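Undecaprenyl Pyrophosphate Synthase (Helicobacter pylori, PDB 2D2R) probably catalyses the magnesium-dependent, successive condensation of isopentenyl diphosphate with an allylic diphosphate to build the long cis-prenyl chain of undecaprenyl diphosphate. Local coordinates at residues L16-I21 and C62-A67; K89-E94 and D120-L125; N102-A107 and D134-L139; R106-L111 and L141-K146; K146-R151 and N176-R181. One frame throughout, in Å; residues are numbered along the deposited sequence.

Overall arrangement
Contacts 1, 3 and 4 lie nearest the centre of the chain; contacts 2 and 5 lie farther out, about 16 and 14 Å from it between centres. Contacts 1 and 3 each pair two parallel strands of the central sheet, and V138 on strand 136-140 joins them by bonding to the backbone of L63 and packing on C62 and T64. Contact 2 is almost wholly apolar; its helices lie against that sheet through F105 and A107. Contact 4 continues strand 104-108 beyond its C-terminal end, where backbone and amide bonds replace regular pairing. Contact 5 shares K146 with contact 4 and is the most charged, with a salt bridge and a water between its segments, while its helix also touches the second subunit.

Contact 1 of 5, residues L16-I21 and C62-A67; sequences LKHLAI and CLTLYA
H18 has its CG anti to the backbone N (chi1 -177°), while T64 puts OG1 anti to its own carbonyl carbon (chi1 -60°), and the two side chains meet obliquely on one face of a parallel beta sheet. Here strands 18-21 and 62-66 run side by side in the six-stranded parallel sheet of the cis-prenyltransferase alpha/beta fold. NE2 of H18 and OG1 of T64 share a hydrogen bond of 2.7 Å, made at the edge of the ring, in which either atom could be the donor. At the ring's other nitrogen, ND1 is bonded to the carbonyl of P184, so both ring nitrogens are engaged and the ring's rotation is fixed. C62 SG, anti to its backbone N, sits over the centre of one imidazole face, 3.8 Å from the ring centroid, and CB of C62 adds a CH-pi contact to the same ring.

On the opposite face these two strands present aliphatic side chains. L19 and L63 lie alongside each other, as do I21 and L65, and helix 37-56 packs on L19, L63 and L65. Four backbone bonds alternate between the strands from L19 to Y66, and a fifth, more bent at 134°, runs from C62 N to K17 O. L63 CD1 lies 3.7 Å from L19 CG.

Contact 2 of 5, residues K89-E94 and D120-L125; sequences KYLKDE and DTILQL
From its CB, L91 reaches across to helix 120-125: CB itself lies 4.2 Å from T121 CG2, and CG stands anti to the carbonyl carbon (chi1 -68°). Beyond it the two methyls part. CD1 touches CG1 of I122 at 3.9 Å, whereas CD2 meets CD2 of L125 at 4.0 Å, the leucine crossing both partners obliquely. The leucine thus bridges one turn of the facing helix. The two helices, 80-100 and 116-129, pack side by side on one face of the central parallel sheet, the second being the helix of a beta-alpha-beta crossover; their short segments run 10.0 Å apart at an angle of 30°. F105 of strand 104-108 lies beneath L91 and L125, and A107 beneath I122. Toward the exposed side of K92, the aliphatic part of this lysine crosses T121 at about a right angle, with CG 3.7 Å from T121 CG2. T121 OG1 instead turns back to its own helix, where it bonds to the carbonyl of E117.

Contact 3 of 5, residues N102-A107 and D134-L139; sequences NIRFRA and DFTQVL
R106 NH2 is held by two carbonyls, those of R181 and D179, at the end of a side chain extended from CG to NE. The backbone of R106 is bonded to strand 136-139: its N donates to Q137 O at 3.1 Å and its O receives L139 N at 2.8 Å, nearly along the C=O axis. R104 is gripped in the same way, donating to F135 O and accepting from Q137 N in the straightest bond of the set (177°). This alternation is that of parallel strands, here the two flanking helix 116-129 in a right-handed beta-alpha-beta unit. On one face, R104 and T136 lie side by side. On the other, I103 runs alongside F135, its CD1 3.5 Å from CE2 at the ring edge, and F105 crosses L139 at about a right angle. Q137 OE1, near the F105 edge, is taken by the hydroxyl of Y98. Helix 116-129 packs on F105 and A107, helix 37-56 touches I103, F135 and Q137, and strand 62-66 borders strand 136-140 on its other side.

Contact 4 of 5, residues R106-L111 and L141-K146; sequences RAIGDL and LNYGSK
D110 and N142 lie side by side and point the same way, their carboxylate and amide planes only 9° apart, in the loops that follow two neighbouring strands of the parallel sheet at its C-terminal edge. The amide does not bond the carboxylate, however; ND2 of N142 donates to D110 O at 2.8 Å, on an in-plane lone pair. In return D110 N donates to N142 O at 3.1 Å, approaching from above that carbonyl plane. I108 and Y143 cross obliquely, CG1 of I108 3.8 Å from CD1 of the ring; the chi1 of I108, 62°, wedges CG1 between the backbone N and carbonyl carbon. G109 meets the ring edge with its CA, and its backbone brings that CA 3.2 Å from L141 O, where a side chain would collide. Y143 OH is bonded to E148 OE1, and the backbone O of Y143 to Y66 OH. L141 N donates to I108 O at 2.7 Å, almost along the C=O axis.

Contact 5 of 5, residues K146-R151 and N176-R181; sequences KNELSR and NRLDTR
R151 grips D179 end-on, tying helix 145-158 to a type I beta turn, L178 to R181, that lies between helix 171-175 and strand 188-191. NH2 reaches OD1 at 2.8 Å and NH1 reaches OD2 at 2.9 Å, each on a syn lone pair, with the two flat groups turned 30° apart. G109 N gives D179 OD1 a further bond. Equally tight is the packing of L178 CD2 on E148 CG and, at 3.7 Å, on CD2 of L149; both leucines also rest on W204 of the same chain, and L149 reaches W204 of the second subunit. E148 OE1 is held by Y143 and Q205, while OE2 accepts a weak bond from D179 N (2.8 Å, 121°). E148 OE2 and D179 OD1 stand 4.2 Å apart, which could favour protonation of one carboxylate, though R151 probably offsets this. The looser side is that of R177 and the exposed R181, whose side chains lead away from the helix. A water lies within hydrogen-bonding distance of both E148 O (3.0 Å) and D179 OD2 (2.9 Å).

Contact 1 of 5, residues L16-I21 and C62-A67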
# COMPACT_ATOMS: atom_id res chain seq x y z
N LEU A 16 8.92 6.50 -15.72
CA LEU A 16 9.30 5.43 -14.83
C LEU A 16 10.67 5.69 -14.26
O LEU A 16 11.68 5.54 -14.95
CB LEU A 16 9.30 4.10 -15.55
CG LEU A 16 9.71 2.91 -14.69
CD1 LEU A 16 8.79 2.85 -13.48
CD2 LEU A 16 9.64 1.63 -15.46
N LYS A 17 10.73 6.09 -13.00
CA LYS A 17 12.01 6.36 -12.37
C LYS A 17 12.36 5.36 -11.28
O LYS A 17 13.52 4.96 -11.15
CB LYS A 17 12.03 7.76 -11.79
CG LYS A 17 11.95 8.84 -12.83
CD LYS A 17 12.06 10.19 -12.17
CE LYS A 17 12.18 11.33 -13.18
NZ LYS A 17 13.50 11.36 -13.90
N HIS A 18 11.36 4.94 -10.50
CA HIS A 18 11.62 4.02 -9.39
C HIS A 18 10.71 2.80 -9.53
O HIS A 18 9.46 2.95 -9.50
CB HIS A 18 11.31 4.75 -8.07
CG HIS A 18 11.60 3.96 -6.83
ND1 HIS A 18 11.50 4.49 -5.56
CD2 HIS A 18 12.00 2.67 -6.67
CE1 HIS A 18 11.82 3.56 -4.67
NE2 HIS A 18 12.13 2.45 -5.32
N LEU A 19 11.32 1.62 -9.68
CA LEU A 19 10.62 0.35 -9.82
C LEU A 19 10.91 -0.41 -8.54
O LEU A 19 12.05 -0.41 -8.07
CB LEU A 19 11.14 -0.44 -11.03
CG LEU A 19 10.77 -1.93 -11.20
CD1 LEU A 19 9.25 -2.11 -11.38
CD2 LEU A 19 11.49 -2.53 -12.45
N ALA A 20 9.89 -1.05 -7.97
CA ALA A 20 10.06 -1.80 -6.72
C ALA A 20 9.53 -3.19 -6.97
O ALA A 20 8.50 -3.37 -7.64
CB ALA A 20 9.26 -1.13 -5.59
N ILE A 21 10.20 -4.20 -6.45
CA ILE A 21 9.71 -5.52 -6.72
C ILE A 21 9.64 -6.43 -5.53
O ILE A 21 10.58 -6.48 -4.74
CB ILE A 21 10.58 -6.24 -7.80
CG1 ILE A 21 10.67 -5.41 -9.10
CG2 ILE A 21 9.96 -7.60 -8.06
CD1 ILE A 21 11.58 -6.04 -10.19
N CYS A 62 16.09 4.09 -9.92
CA CYS A 62 16.06 3.37 -8.65
C CYS A 62 15.30 2.04 -8.76
O CYS A 62 14.26 1.97 -9.40
CB CYS A 62 15.40 4.25 -7.57
SG CYS A 62 15.65 3.67 -5.92
N LEU A 63 15.82 1.01 -8.12
CA LEU A 63 15.20 -0.30 -8.13
C LEU A 63 15.28 -0.75 -6.68
O LEU A 63 16.37 -0.79 -6.11
CB LEU A 63 16.02 -1.26 -9.03
CG LEU A 63 15.53 -2.71 -9.10
CD1 LEU A 63 14.16 -2.71 -9.83
CD2 LEU A 63 16.54 -3.63 -9.86
N THR A 64 14.13 -1.07 -6.08
CA THR A 64 14.11 -1.50 -4.70
C THR A 64 13.54 -2.93 -4.70
O THR A 64 12.47 -3.16 -5.26
CB THR A 64 13.23 -0.60 -3.86
OG1 THR A 64 13.73 0.73 -3.91
CG2 THR A 64 13.24 -1.06 -2.43
N LEU A 65 14.25 -3.86 -4.05
CA LEU A 65 13.87 -5.27 -4.04
C LEU A 65 13.59 -5.75 -2.63
O LEU A 65 14.34 -5.47 -1.68
CB LEU A 65 15.01 -6.11 -4.69
CG LEU A 65 15.30 -5.79 -6.17
CD1 LEU A 65 16.51 -6.55 -6.65
CD2 LEU A 65 14.10 -6.17 -7.05
N TYR A 66 12.49 -6.46 -2.46
CA TYR A 66 12.14 -6.89 -1.13
C TYR A 66 12.92 -8.16 -0.82
O TYR A 66 12.45 -9.28 -1.05
CB TYR A 66 10.64 -7.07 -1.05
CG TYR A 66 10.06 -7.15 0.33
CD1 TYR A 66 10.82 -6.88 1.46
CD2 TYR A 66 8.73 -7.50 0.50
CE1 TYR A 66 10.27 -6.95 2.73
CE2 TYR A 66 8.16 -7.58 1.76
CZ TYR A 66 8.93 -7.30 2.88
OH TYR A 66 8.33 -7.33 4.12
N ALA A 67 14.15 -7.96 -0.31
CA ALA A 67 15.06 -9.07 0.01
C ALA A 67 14.45 -9.98 1.04
O ALA A 67 14.34 -11.18 0.81
CB ALA A 67 16.39 -8.55 0.51

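Contact 2 of 5, residues K89-E94 and D120-L125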
# COMPACT_ATOMS: atom_id res chain seq x y z
N LYS A 89 28.12 -12.82 2.90
CA LYS A 89 28.92 -13.50 1.91
C LYS A 89 28.41 -12.94 0.62
O LYS A 89 29.17 -12.39 -0.18
CB LYS A 89 28.68 -15.01 1.92
CG LYS A 89 29.79 -15.81 1.21
CD LYS A 89 29.53 -17.30 1.21
CE LYS A 89 28.52 -17.68 0.13
NZ LYS A 89 29.00 -17.33 -1.24
N TYR A 90 27.09 -13.05 0.46
CA TYR A 90 26.41 -12.57 -0.72
C TYR A 90 26.86 -11.17 -1.11
O TYR A 90 27.15 -10.91 -2.27
CB TYR A 90 24.90 -12.55 -0.49
CG TYR A 90 24.18 -11.94 -1.66
CD1 TYR A 90 24.02 -12.67 -2.85
CD2 TYR A 90 23.74 -10.61 -1.64
CE1 TYR A 90 23.46 -12.08 -4.00
CE2 TYR A 90 23.16 -10.02 -2.78
CZ TYR A 90 23.04 -10.77 -3.95
OH TYR A 90 22.56 -10.20 -5.10
N LEU A 91 26.94 -10.28 -0.13
CA LEU A 91 27.33 -8.91 -0.44
C LEU A 91 28.81 -8.75 -0.72
O LEU A 91 29.20 -8.02 -1.62
CB LEU A 91 26.86 -7.98 0.68
CG LEU A 91 25.33 -7.80 0.81
CD1 LEU A 91 25.00 -7.12 2.13
CD2 LEU A 91 24.79 -7.02 -0.37
N LYS A 92 29.66 -9.42 0.05
CA LYS A 92 31.08 -9.30 -0.23
C LYS A 92 31.34 -9.95 -1.58
O LYS A 92 32.12 -9.44 -2.37
CB LYS A 92 31.91 -9.93 0.90
CG LYS A 92 31.97 -9.02 2.13
CD LYS A 92 32.40 -9.77 3.39
CE LYS A 92 33.84 -10.29 3.31
NZ LYS A 92 34.28 -11.00 4.56
N ASP A 93 30.65 -11.04 -1.89
CA ASP A 93 30.82 -11.66 -3.19
C ASP A 93 30.55 -10.67 -4.34
O ASP A 93 31.48 -10.23 -5.03
CB ASP A 93 29.89 -12.87 -3.36
CG ASP A 93 30.39 -14.10 -2.64
OD1 ASP A 93 31.63 -14.20 -2.47
OD2 ASP A 93 29.57 -14.97 -2.25
N GLU A 94 29.29 -10.30 -4.53
CA GLU A 94 28.98 -9.40 -5.62
C GLU A 94 29.39 -7.95 -5.49
O GLU A 94 29.09 -7.15 -6.36
CB GLU A 94 27.50 -9.51 -5.97
CG GLU A 94 27.32 -10.38 -7.16
CD GLU A 94 26.03 -11.15 -7.13
OE1 GLU A 94 25.91 -12.12 -7.90
OE2 GLU A 94 25.15 -10.77 -6.32
N ASP A 120 28.30 -4.06 9.38
CA ASP A 120 29.60 -3.52 8.98
C ASP A 120 29.79 -3.63 7.46
O ASP A 120 30.19 -2.66 6.79
CB ASP A 120 30.72 -4.28 9.72
CG ASP A 120 32.02 -3.52 9.73
OD1 ASP A 120 32.67 -3.42 8.66
OD2 ASP A 120 32.39 -3.00 10.80
N THR A 121 29.50 -4.79 6.89
CA THR A 121 29.66 -4.94 5.47
C THR A 121 28.62 -4.12 4.75
O THR A 121 28.87 -3.56 3.68
CB THR A 121 29.53 -6.37 5.05
OG1 THR A 121 30.56 -7.13 5.69
CG2 THR A 121 29.62 -6.51 3.54
N ILE A 122 27.42 -4.05 5.33
CA ILE A 122 26.38 -3.27 4.69
C ILE A 122 26.85 -1.81 4.57
O ILE A 122 27.00 -1.26 3.46
CB ILE A 122 25.08 -3.37 5.50
CG1 ILE A 122 24.44 -4.75 5.22
CG2 ILE A 122 24.15 -2.20 5.16
CD1 ILE A 122 23.23 -5.07 6.13
N LEU A 123 27.11 -1.20 5.71
CA LEU A 123 27.56 0.18 5.73
C LEU A 123 28.74 0.42 4.78
O LEU A 123 28.82 1.46 4.13
CB LEU A 123 27.95 0.60 7.15
CG LEU A 123 26.91 0.51 8.29
CD1 LEU A 123 27.53 1.10 9.55
CD2 LEU A 123 25.65 1.27 7.96
N GLN A 124 29.63 -0.55 4.67
CA GLN A 124 30.77 -0.35 3.79
C GLN A 124 30.46 -0.40 2.32
O GLN A 124 31.03 0.36 1.54
CB GLN A 124 31.88 -1.34 4.12
CG GLN A 124 32.56 -1.02 5.45
CD GLN A 124 34.02 -0.69 5.27
OE1 GLN A 124 34.81 -1.52 4.77
NE2 GLN A 124 34.40 0.51 5.66
N LEU A 125 29.56 -1.28 1.91
CA LEU A 125 29.25 -1.33 0.49
C LEU A 125 28.57 -0.01 0.14
O LEU A 125 28.69 0.48 -0.98
CB LEU A 125 28.34 -2.51 0.15
CG LEU A 125 28.09 -2.82 -1.32
CD1 LEU A 125 29.39 -3.07 -2.04
CD2 LEU A 125 27.20 -4.06 -1.43

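Contact 3 of 5, residues N102-A107 and D134-L139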
# COMPACT_ATOMS: atom_id res chain seq x y z
N ASN A 102 28.43 0.48 -12.37
CA ASN A 102 28.07 1.81 -11.88
C ASN A 102 26.68 1.77 -11.24
O ASN A 102 25.72 2.33 -11.77
CB ASN A 102 28.08 2.82 -13.03
CG ASN A 102 29.46 3.36 -13.33
OD1 ASN A 102 29.61 4.28 -14.15
ND2 ASN A 102 30.49 2.80 -12.68
N ILE A 103 26.60 1.09 -10.09
CA ILE A 103 25.36 0.91 -9.35
C ILE A 103 25.54 1.25 -7.88
O ILE A 103 26.26 0.57 -7.16
CB ILE A 103 24.85 -0.55 -9.47
CG1 ILE A 103 24.50 -0.86 -10.92
CG2 ILE A 103 23.64 -0.79 -8.49
CD1 ILE A 103 23.72 -2.15 -11.13
N ARG A 104 24.89 2.31 -7.43
CA ARG A 104 24.99 2.68 -6.02
C ARG A 104 24.20 1.70 -5.15
O ARG A 104 23.12 1.27 -5.54
CB ARG A 104 24.44 4.08 -5.83
CG ARG A 104 24.53 4.50 -4.43
CD ARG A 104 24.18 5.94 -4.27
NE ARG A 104 24.39 6.27 -2.88
CZ ARG A 104 24.17 7.47 -2.35
NH1 ARG A 104 23.72 8.49 -3.11
NH2 ARG A 104 24.44 7.65 -1.06
N PHE A 105 24.73 1.37 -3.96
CA PHE A 105 24.06 0.43 -3.08
C PHE A 105 23.43 1.03 -1.84
O PHE A 105 24.02 1.83 -1.15
CB PHE A 105 25.03 -0.68 -2.66
CG PHE A 105 24.47 -1.59 -1.59
CD1 PHE A 105 23.48 -2.53 -1.90
CD2 PHE A 105 24.93 -1.50 -0.28
CE1 PHE A 105 22.96 -3.35 -0.91
CE2 PHE A 105 24.41 -2.32 0.72
CZ PHE A 105 23.42 -3.25 0.40
N ARG A 106 22.20 0.65 -1.56
CA ARG A 106 21.56 1.15 -0.36
C ARG A 106 20.73 0.05 0.28
O ARG A 106 20.11 -0.73 -0.41
CB ARG A 106 20.68 2.35 -0.73
CG ARG A 106 20.30 3.23 0.44
CD ARG A 106 20.09 4.70 -0.04
NE ARG A 106 19.15 5.38 0.83
CZ ARG A 106 18.72 6.63 0.66
NH1 ARG A 106 19.16 7.36 -0.36
NH2 ARG A 106 17.82 7.14 1.49
N ALA A 107 20.80 -0.04 1.61
CA ALA A 107 20.01 -0.99 2.38
C ALA A 107 18.95 -0.23 3.17
O ALA A 107 19.21 0.88 3.66
CB ALA A 107 20.91 -1.73 3.39
N ASP A 134 23.62 8.04 -10.91
CA ASP A 134 22.59 7.78 -11.90
C ASP A 134 21.56 6.71 -11.50
O ASP A 134 20.37 6.99 -11.44
CB ASP A 134 23.22 7.43 -13.24
CG ASP A 134 24.14 8.53 -13.76
OD1 ASP A 134 23.69 9.71 -13.78
OD2 ASP A 134 25.30 8.22 -14.13
N PHE A 135 22.04 5.50 -11.19
CA PHE A 135 21.18 4.38 -10.81
C PHE A 135 21.49 3.86 -9.42
O PHE A 135 22.67 3.73 -9.05
CB PHE A 135 21.35 3.23 -11.83
CG PHE A 135 20.63 1.94 -11.49
CD1 PHE A 135 19.24 1.82 -11.65
CD2 PHE A 135 21.35 0.81 -11.08
CE1 PHE A 135 18.58 0.59 -11.42
CE2 PHE A 135 20.72 -0.42 -10.86
CZ PHE A 135 19.32 -0.53 -11.03
N THR A 136 20.43 3.57 -8.65
CA THR A 136 20.57 3.02 -7.31
C THR A 136 19.78 1.71 -7.16
O THR A 136 18.65 1.57 -7.67
CB THR A 136 20.02 3.95 -6.22
OG1 THR A 136 20.73 5.20 -6.21
CG2 THR A 136 20.15 3.27 -4.84
N GLN A 137 20.38 0.75 -6.47
CA GLN A 137 19.71 -0.51 -6.19
C GLN A 137 19.57 -0.48 -4.68
O GLN A 137 20.56 -0.29 -3.98
CB GLN A 137 20.52 -1.75 -6.61
CG GLN A 137 19.75 -3.06 -6.36
CD GLN A 137 20.63 -4.23 -5.90
OE1 GLN A 137 21.28 -4.17 -4.85
NE2 GLN A 137 20.65 -5.27 -6.71
N VAL A 138 18.34 -0.65 -4.21
CA VAL A 138 18.04 -0.66 -2.80
C VAL A 138 17.60 -2.06 -2.41
O VAL A 138 16.75 -2.65 -3.11
CB VAL A 138 16.90 0.35 -2.46
CG1 VAL A 138 16.73 0.46 -0.94
CG2 VAL A 138 17.20 1.72 -3.11
N LEU A 139 18.20 -2.61 -1.34
CA LEU A 139 17.76 -3.92 -0.87
C LEU A 139 17.08 -3.73 0.48
O LEU A 139 17.62 -3.10 1.42
CB LEU A 139 18.91 -4.96 -0.74
CG LEU A 139 19.59 -5.48 -2.04
CD1 LEU A 139 20.61 -6.62 -1.68
CD2 LEU A 139 18.59 -5.97 -3.04

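Contact 4 of 5, residues R106-L111 and L141-K146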
# COMPACT_ATOMS: atom_id res chain seq x y z
N ARG A 106 22.20 0.65 -1.56
CA ARG A 106 21.56 1.15 -0.36
C ARG A 106 20.73 0.05 0.28
O ARG A 106 20.11 -0.73 -0.41
CB ARG A 106 20.68 2.35 -0.73
CG ARG A 106 20.30 3.23 0.44
CD ARG A 106 20.09 4.70 -0.04
NE ARG A 106 19.15 5.38 0.83
CZ ARG A 106 18.72 6.63 0.66
NH1 ARG A 106 19.16 7.36 -0.36
NH2 ARG A 106 17.82 7.14 1.49
N ALA A 107 20.80 -0.04 1.61
CA ALA A 107 20.01 -0.99 2.38
C ALA A 107 18.95 -0.23 3.17
O ALA A 107 19.21 0.88 3.66
CB ALA A 107 20.91 -1.73 3.39
N ILE A 108 17.75 -0.83 3.27
CA ILE A 108 16.67 -0.27 4.07
C ILE A 108 16.12 -1.41 4.89
O ILE A 108 16.21 -2.58 4.52
CB ILE A 108 15.54 0.40 3.20
CG1 ILE A 108 14.84 -0.58 2.27
CG2 ILE A 108 16.16 1.56 2.40
CD1 ILE A 108 13.71 0.08 1.42
N GLY A 109 15.60 -1.08 6.05
CA GLY A 109 15.09 -2.10 6.93
C GLY A 109 15.68 -1.78 8.28
O GLY A 109 16.41 -0.79 8.41
N ASP A 110 15.36 -2.60 9.26
CA ASP A 110 15.87 -2.43 10.61
C ASP A 110 17.27 -3.10 10.74
O ASP A 110 17.37 -4.25 11.18
CB ASP A 110 14.93 -3.14 11.56
CG ASP A 110 15.20 -2.81 13.00
OD1 ASP A 110 16.24 -2.17 13.33
OD2 ASP A 110 14.35 -3.24 13.81
N LEU A 111 18.32 -2.36 10.39
CA LEU A 111 19.68 -2.89 10.43
C LEU A 111 20.23 -3.11 11.85
O LEU A 111 21.21 -3.83 12.03
CB LEU A 111 20.61 -1.96 9.66
CG LEU A 111 19.98 -1.55 8.32
CD1 LEU A 111 21.05 -0.87 7.44
CD2 LEU A 111 19.38 -2.77 7.60
N LEU A 141 16.16 -5.17 3.72
CA LEU A 141 16.68 -6.21 4.58
C LEU A 141 16.11 -6.12 5.97
O LEU A 141 16.26 -5.11 6.65
CB LEU A 141 18.21 -6.09 4.63
CG LEU A 141 18.87 -6.20 3.26
CD1 LEU A 141 20.34 -5.70 3.35
CD2 LEU A 141 18.85 -7.67 2.78
N ASN A 142 15.48 -7.20 6.42
CA ASN A 142 14.81 -7.21 7.73
C ASN A 142 13.90 -5.97 7.69
O ASN A 142 13.83 -5.19 8.63
CB ASN A 142 15.80 -7.05 8.89
CG ASN A 142 15.15 -7.19 10.22
OD1 ASN A 142 14.14 -7.92 10.38
ND2 ASN A 142 15.70 -6.50 11.22
N TYR A 143 13.22 -5.83 6.57
CA TYR A 143 12.36 -4.67 6.31
C TYR A 143 10.87 -4.87 6.50
O TYR A 143 10.30 -5.88 6.07
CB TYR A 143 12.57 -4.19 4.87
CG TYR A 143 11.70 -2.99 4.52
CD1 TYR A 143 12.15 -1.68 4.76
CD2 TYR A 143 10.40 -3.17 4.06
CE1 TYR A 143 11.28 -0.56 4.54
CE2 TYR A 143 9.53 -2.07 3.85
CZ TYR A 143 9.96 -0.78 4.09
OH TYR A 143 9.04 0.27 3.90
N GLY A 144 10.23 -3.84 7.09
CA GLY A 144 8.79 -3.87 7.24
C GLY A 144 8.36 -2.42 7.20
O GLY A 144 9.00 -1.61 7.84
N SER A 145 7.31 -2.09 6.46
CA SER A 145 6.85 -0.71 6.36
C SER A 145 6.34 -0.13 7.66
O SER A 145 6.69 0.99 8.02
CB SER A 145 5.79 -0.67 5.23
OG SER A 145 5.52 0.62 4.87
N LYS A 146 5.51 -0.87 8.40
CA LYS A 146 5.07 -0.33 9.66
C LYS A 146 6.24 -0.07 10.57
O LYS A 146 6.27 0.92 11.28
CB LYS A 146 4.08 -1.25 10.35
CG LYS A 146 2.77 -1.27 9.67
CD LYS A 146 1.79 -2.13 10.50
CE LYS A 146 0.37 -2.06 9.84
NZ LYS A 146 -0.60 -2.76 10.72

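Contact 5 of 5, residues K146-R151 and N176-R181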
# COMPACT_ATOMS: atom_id res chain seq x y z
N LYS A 146 5.51 -0.87 8.40
CA LYS A 146 5.07 -0.33 9.66
C LYS A 146 6.24 -0.07 10.57
O LYS A 146 6.27 0.92 11.28
CB LYS A 146 4.08 -1.25 10.35
CG LYS A 146 2.77 -1.27 9.67
CD LYS A 146 1.79 -2.13 10.50
CE LYS A 146 0.37 -2.06 9.84
NZ LYS A 146 -0.60 -2.76 10.72
N ASN A 147 7.22 -0.97 10.57
CA ASN A 147 8.40 -0.76 11.40
C ASN A 147 9.19 0.44 10.90
O ASN A 147 9.64 1.24 11.68
CB ASN A 147 9.33 -2.02 11.37
CG ASN A 147 10.69 -1.76 12.07
OD1 ASN A 147 10.79 -1.80 13.29
ND2 ASN A 147 11.68 -1.46 11.31
N GLU A 148 9.35 0.59 9.59
CA GLU A 148 10.07 1.76 9.08
C GLU A 148 9.40 3.06 9.55
O GLU A 148 10.05 4.00 9.97
CB GLU A 148 10.16 1.76 7.56
CG GLU A 148 10.95 2.95 6.95
CD GLU A 148 10.79 3.06 5.42
OE1 GLU A 148 9.78 2.53 4.86
OE2 GLU A 148 11.66 3.69 4.79
N LEU A 149 8.07 3.11 9.47
CA LEU A 149 7.36 4.31 9.90
C LEU A 149 7.51 4.53 11.40
O LEU A 149 7.59 5.69 11.88
CB LEU A 149 5.88 4.22 9.50
CG LEU A 149 5.72 4.53 7.99
CD1 LEU A 149 4.39 3.91 7.43
CD2 LEU A 149 5.75 6.08 7.79
N SER A 150 7.54 3.43 12.16
CA SER A 150 7.70 3.52 13.60
C SER A 150 9.06 4.11 13.91
O SER A 150 9.19 4.88 14.83
CB SER A 150 7.66 2.12 14.24
OG SER A 150 6.35 1.59 14.10
N ARG A 151 10.09 3.69 13.18
CA ARG A 151 11.44 4.20 13.42
C ARG A 151 11.51 5.66 12.97
O ARG A 151 12.24 6.46 13.57
CB ARG A 151 12.48 3.33 12.70
CG ARG A 151 12.63 1.96 13.36
CD ARG A 151 13.78 1.11 12.71
NE ARG A 151 13.44 0.53 11.41
CZ ARG A 151 13.85 1.00 10.22
NH1 ARG A 151 14.61 2.06 10.17
NH2 ARG A 151 13.46 0.43 9.07
N ASN A 176 11.23 12.53 5.00
CA ASN A 176 12.68 12.73 5.08
C ASN A 176 13.38 12.03 6.23
O ASN A 176 14.60 12.12 6.36
CB ASN A 176 12.84 14.27 4.90
CG ASN A 176 12.51 14.64 3.42
OD1 ASN A 176 11.38 15.21 2.99
ND2 ASN A 176 13.43 14.20 2.54
N ARG A 177 12.63 11.25 7.01
CA ARG A 177 13.21 10.45 8.08
C ARG A 177 13.04 8.94 7.77
O ARG A 177 13.50 8.12 8.58
CB ARG A 177 12.55 10.68 9.45
CG ARG A 177 12.55 12.06 10.04
CD ARG A 177 13.98 12.58 10.22
NE ARG A 177 13.96 13.97 10.71
CZ ARG A 177 14.09 14.33 11.98
NH1 ARG A 177 14.25 13.40 12.93
NH2 ARG A 177 14.02 15.62 12.31
N LEU A 178 12.35 8.59 6.67
CA LEU A 178 12.16 7.17 6.29
C LEU A 178 13.50 6.69 5.75
O LEU A 178 14.31 7.51 5.36
CB LEU A 178 11.09 7.06 5.19
CG LEU A 178 9.69 7.32 5.80
CD1 LEU A 178 8.66 7.43 4.73
CD2 LEU A 178 9.32 6.16 6.75
N ASP A 179 13.73 5.38 5.76
CA ASP A 179 15.00 4.79 5.23
C ASP A 179 15.23 5.22 3.78
O ASP A 179 16.35 5.30 3.30
CB ASP A 179 14.91 3.25 5.24
CG ASP A 179 14.78 2.65 6.62
OD1 ASP A 179 14.65 1.40 6.71
OD2 ASP A 179 14.81 3.38 7.64
N THR A 180 14.14 5.50 3.07
CA THR A 180 14.17 5.88 1.65
C THR A 180 14.32 7.39 1.40
O THR A 180 14.14 7.84 0.28
CB THR A 180 12.83 5.47 0.96
OG1 THR A 180 11.76 5.97 1.78
CG2 THR A 180 12.68 3.95 0.91
N ARG A 181 14.60 8.16 2.42
CA ARG A 181 14.70 9.59 2.21
C ARG A 181 15.57 9.91 0.97
O ARG A 181 16.57 9.20 0.69
CB ARG A 181 15.28 10.24 3.47
CG ARG A 181 16.69 9.83 3.79
CD ARG A 181 17.01 10.35 5.17
NE ARG A 181 17.41 11.77 5.16
CZ ARG A 181 18.62 12.22 4.80
NH1 ARG A 181 19.57 11.37 4.40
NH2 ARG A 181 18.89 13.52 4.83
O HOH W 1 12.78 4.87 9.12